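Local coordinates for D-threo-3-hydroxyaspartate dehydratase (Delftia, PDB 3WQC), which uses pyridoxal 5'-phosphate to deaminate D-threo-3-hydroxyaspartate to oxaloacetate and ammonium, and also dehydrates the L-threo and L-erythro isomers and D-serine, at residues Ser185-Asp190 and Ser227-Leu232. Numbering follows the deposited sequence.
Sequences SSYELD and STPTAL. With PLP (pyridoxal-5'-phosphate), chain J.
Within the two segments, phosphate oxygen O2P of PLP is gripped by two donors, one from each. The backbone N-H of T228, in the first turn of helix 228-233, runs almost straight to it (T228 N to O2P 3.0 Å, 179°), while the hydroxyl of Y187 gives a very short bond of 2.5 Å from OH to O2P. The oxygen lies in the plane of the Y187 ring, at its edge. A long, rigid phenol suits this place: with CG beside the backbone N (chi1 -82°), it carries a donor from the 3-10 turn 185-188 across to the cofactor. On the way, Y187 CE1 packs on P229 CD at 3.8 Å, the two side chains crossing at about a right angle. A phenylalanine here would probably weaken the hold on the phosphate, since the phenolic donor to O2P is removed. T228 serves twice, its OG1 donating to O1P over 2.6 Å and itself accepting from Y248 N. Farther from the cofactor, S186 OG and S227 OG share a hydrogen bond of 2.9 Å, small hydroxyls letting the backbones come close. S186 OG also rests 3.5 Å from P229 CG, and S186 CB meets T230 CG2 at 3.8 Å. S227 is the N-cap, and proline, lacking an N-H, suits the first turn, where the backbone nitrogen has no i-4 carbonyl of the helix to bind. T230 OG1, bonded to E202, receives a weak bond from S227 N. G246 N and V247 N also bind PLP. Phosphate held at a helix N-terminus, where the dipole would help balance its charge, beside the C-terminal ends of parallel strands, is characteristic of the PLP-binding TIM barrel of the alanine racemase fold.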
loop_
_atom_site.group_PDB
_atom_site.type_symbol
_atom_site.label_atom_id
_atom_site.label_comp_id
_atom_site.label_asym_id
_atom_site.label_seq_id
_atom_site.Cartn_x
_atom_site.Cartn_y
_atom_site.Cartn_z
ATOM N N SER B 185 9.890 4.224 -18.964
ATOM C CA SER B 185 10.676 5.436 -18.751
ATOM C C SER B 185 9.841 6.627 -19.199
ATOM O O SER B 185 10.251 7.761 -18.855
ATOM C CB SER B 185 11.991 5.457 -19.546
ATOM O OG SER B 185 11.744 5.556 -20.963
ATOM N N SER B 186 8.675 6.447 -19.837
ATOM C CA SER B 186 7.793 7.579 -20.194
ATOM C C SER B 186 7.356 8.364 -18.916
ATOM O O SER B 186 7.005 9.575 -19.019
ATOM C CB SER B 186 6.578 7.089 -20.976
ATOM O OG SER B 186 5.715 6.316 -20.101
ATOM N N TYR B 187 7.432 7.728 -17.748
ATOM C CA TYR B 187 6.954 8.395 -16.510
ATOM C C TYR B 187 7.920 9.419 -16.037
ATOM O O TYR B 187 7.587 10.208 -15.164
ATOM C CB TYR B 187 6.760 7.347 -15.432
ATOM C CG TYR B 187 5.420 6.619 -15.562
ATOM C CD1 TYR B 187 5.017 5.929 -16.737
ATOM C CD2 TYR B 187 4.535 6.587 -14.455
ATOM C CE1 TYR B 187 3.809 5.226 -16.800
ATOM C CE2 TYR B 187 3.312 5.912 -14.538
ATOM C CZ TYR B 187 2.950 5.229 -15.678
ATOM O OH TYR B 187 1.735 4.596 -15.724
ATOM N N GLU B 188 9.129 9.451 -16.637
ATOM C CA GLU B 188 10.119 10.483 -16.273
ATOM C C GLU B 188 9.945 11.729 -17.145
ATOM O O GLU B 188 10.684 12.713 -16.911
ATOM C CB GLU B 188 11.536 9.903 -16.432
ATOM C CG GLU B 188 11.894 8.766 -15.422
ATOM C CD GLU B 188 12.882 7.773 -16.032
ATOM O OE1 GLU B 188 13.770 8.155 -16.852
ATOM O OE2 GLU B 188 12.745 6.569 -15.732
ATOM N N LEU B 189 9.035 11.745 -18.121
ATOM C CA LEU B 189 8.964 12.842 -19.113
ATOM C C LEU B 189 7.801 13.757 -18.753
ATOM O O LEU B 189 6.914 13.373 -17.951
ATOM C CB LEU B 189 8.690 12.253 -20.525
ATOM C CG LEU B 189 9.886 11.323 -20.942
ATOM C CD1 LEU B 189 9.635 10.716 -22.327
ATOM C CD2 LEU B 189 11.276 11.974 -20.808
ATOM N N ASP B 190 7.760 14.921 -19.392
ATOM C CA ASP B 190 6.728 15.904 -19.112
ATOM C C ASP B 190 6.473 16.919 -20.208
ATOM O O ASP B 190 5.876 17.991 -19.922
ATOM C CB ASP B 190 6.936 16.601 -17.727
ATOM C CG ASP B 190 8.204 17.423 -17.681
ATOM O OD1 ASP B 190 8.780 17.649 -18.752
ATOM O OD2 ASP B 190 8.533 18.026 -16.615
ATOM N N SER B 227 2.556 2.100 -22.653
ATOM C CA SER B 227 2.379 2.638 -21.312
ATOM C C SER B 227 1.278 3.688 -21.596
ATOM O O SER B 227 1.071 4.084 -22.755
ATOM C CB SER B 227 3.661 3.289 -20.776
ATOM O OG SER B 227 4.019 4.426 -21.584
ATOM N N THR B 228 0.606 4.193 -20.566
ATOM C CA THR B 228 -0.462 5.162 -20.823
ATOM C C THR B 228 0.146 6.393 -21.541
ATOM O O THR B 228 -0.445 6.870 -22.504
ATOM C CB THR B 228 -1.229 5.495 -19.496
ATOM O OG1 THR B 228 -2.174 4.446 -19.326
ATOM C CG2 THR B 228 -2.011 6.836 -19.680
ATOM N N PRO B 229 1.272 6.955 -21.035
ATOM C CA PRO B 229 1.745 8.203 -21.734
ATOM C C PRO B 229 2.089 7.951 -23.225
ATOM O O PRO B 229 1.812 8.814 -24.066
ATOM C CB PRO B 229 2.970 8.595 -20.922
ATOM C CG PRO B 229 2.693 7.977 -19.505
ATOM C CD PRO B 229 2.032 6.666 -19.800
ATOM N N THR B 230 2.785 6.837 -23.530
ATOM C CA THR B 230 3.170 6.609 -24.953
ATOM C C THR B 230 1.964 6.184 -25.755
ATOM O O THR B 230 1.899 6.491 -26.947
ATOM C CB THR B 230 4.286 5.569 -25.130
ATOM O OG1 THR B 230 3.954 4.356 -24.407
ATOM C CG2 THR B 230 5.591 6.145 -24.563
ATOM N N ALA B 231 0.978 5.506 -25.148
ATOM C CA ALA B 231 -0.272 5.201 -25.919
ATOM C C ALA B 231 -0.940 6.480 -26.424
ATOM O O ALA B 231 -1.467 6.549 -27.546
ATOM C CB ALA B 231 -1.279 4.376 -25.134
ATOM N N LEU B 232 -0.969 7.479 -25.533
ATOM C CA LEU B 232 -1.630 8.756 -25.832
ATOM C C LEU B 232 -0.817 9.699 -26.710
ATOM O O LEU B 232 -1.365 10.621 -27.342
ATOM C CB LEU B 232 -2.040 9.449 -24.544
ATOM C CG LEU B 232 -3.165 8.663 -23.793
ATOM C CD1 LEU B 232 -3.374 9.259 -22.366
ATOM C CD2 LEU B 232 -4.486 8.565 -24.576
HETATM N N1 PLP J . 2.465 -3.086 -19.879
HETATM C C2 PLP J . 3.140 -3.595 -18.828
HETATM C C2A PLP J . 4.099 -4.749 -19.013
HETATM C C3 PLP J . 2.918 -3.029 -17.519
HETATM O O3 PLP J . 3.563 -3.548 -16.486
HETATM C C4 PLP J . 2.001 -1.925 -17.408
HETATM C C4A PLP J . 1.745 -1.386 -16.113
HETATM C C5 PLP J . 1.331 -1.455 -18.577
HETATM C C6 PLP J . 1.655 -2.026 -19.816
HETATM C C5A PLP J . 0.366 -0.298 -18.512
HETATM O O4P PLP J . 1.132 0.953 -18.186
HETATM P P PLP J . 0.280 2.210 -17.677
HETATM O O1P PLP J . -0.827 2.303 -18.660
HETATM O O2P PLP J . 1.247 3.335 -17.792
HETATM O O3P PLP J . -0.245 1.938 -16.327
#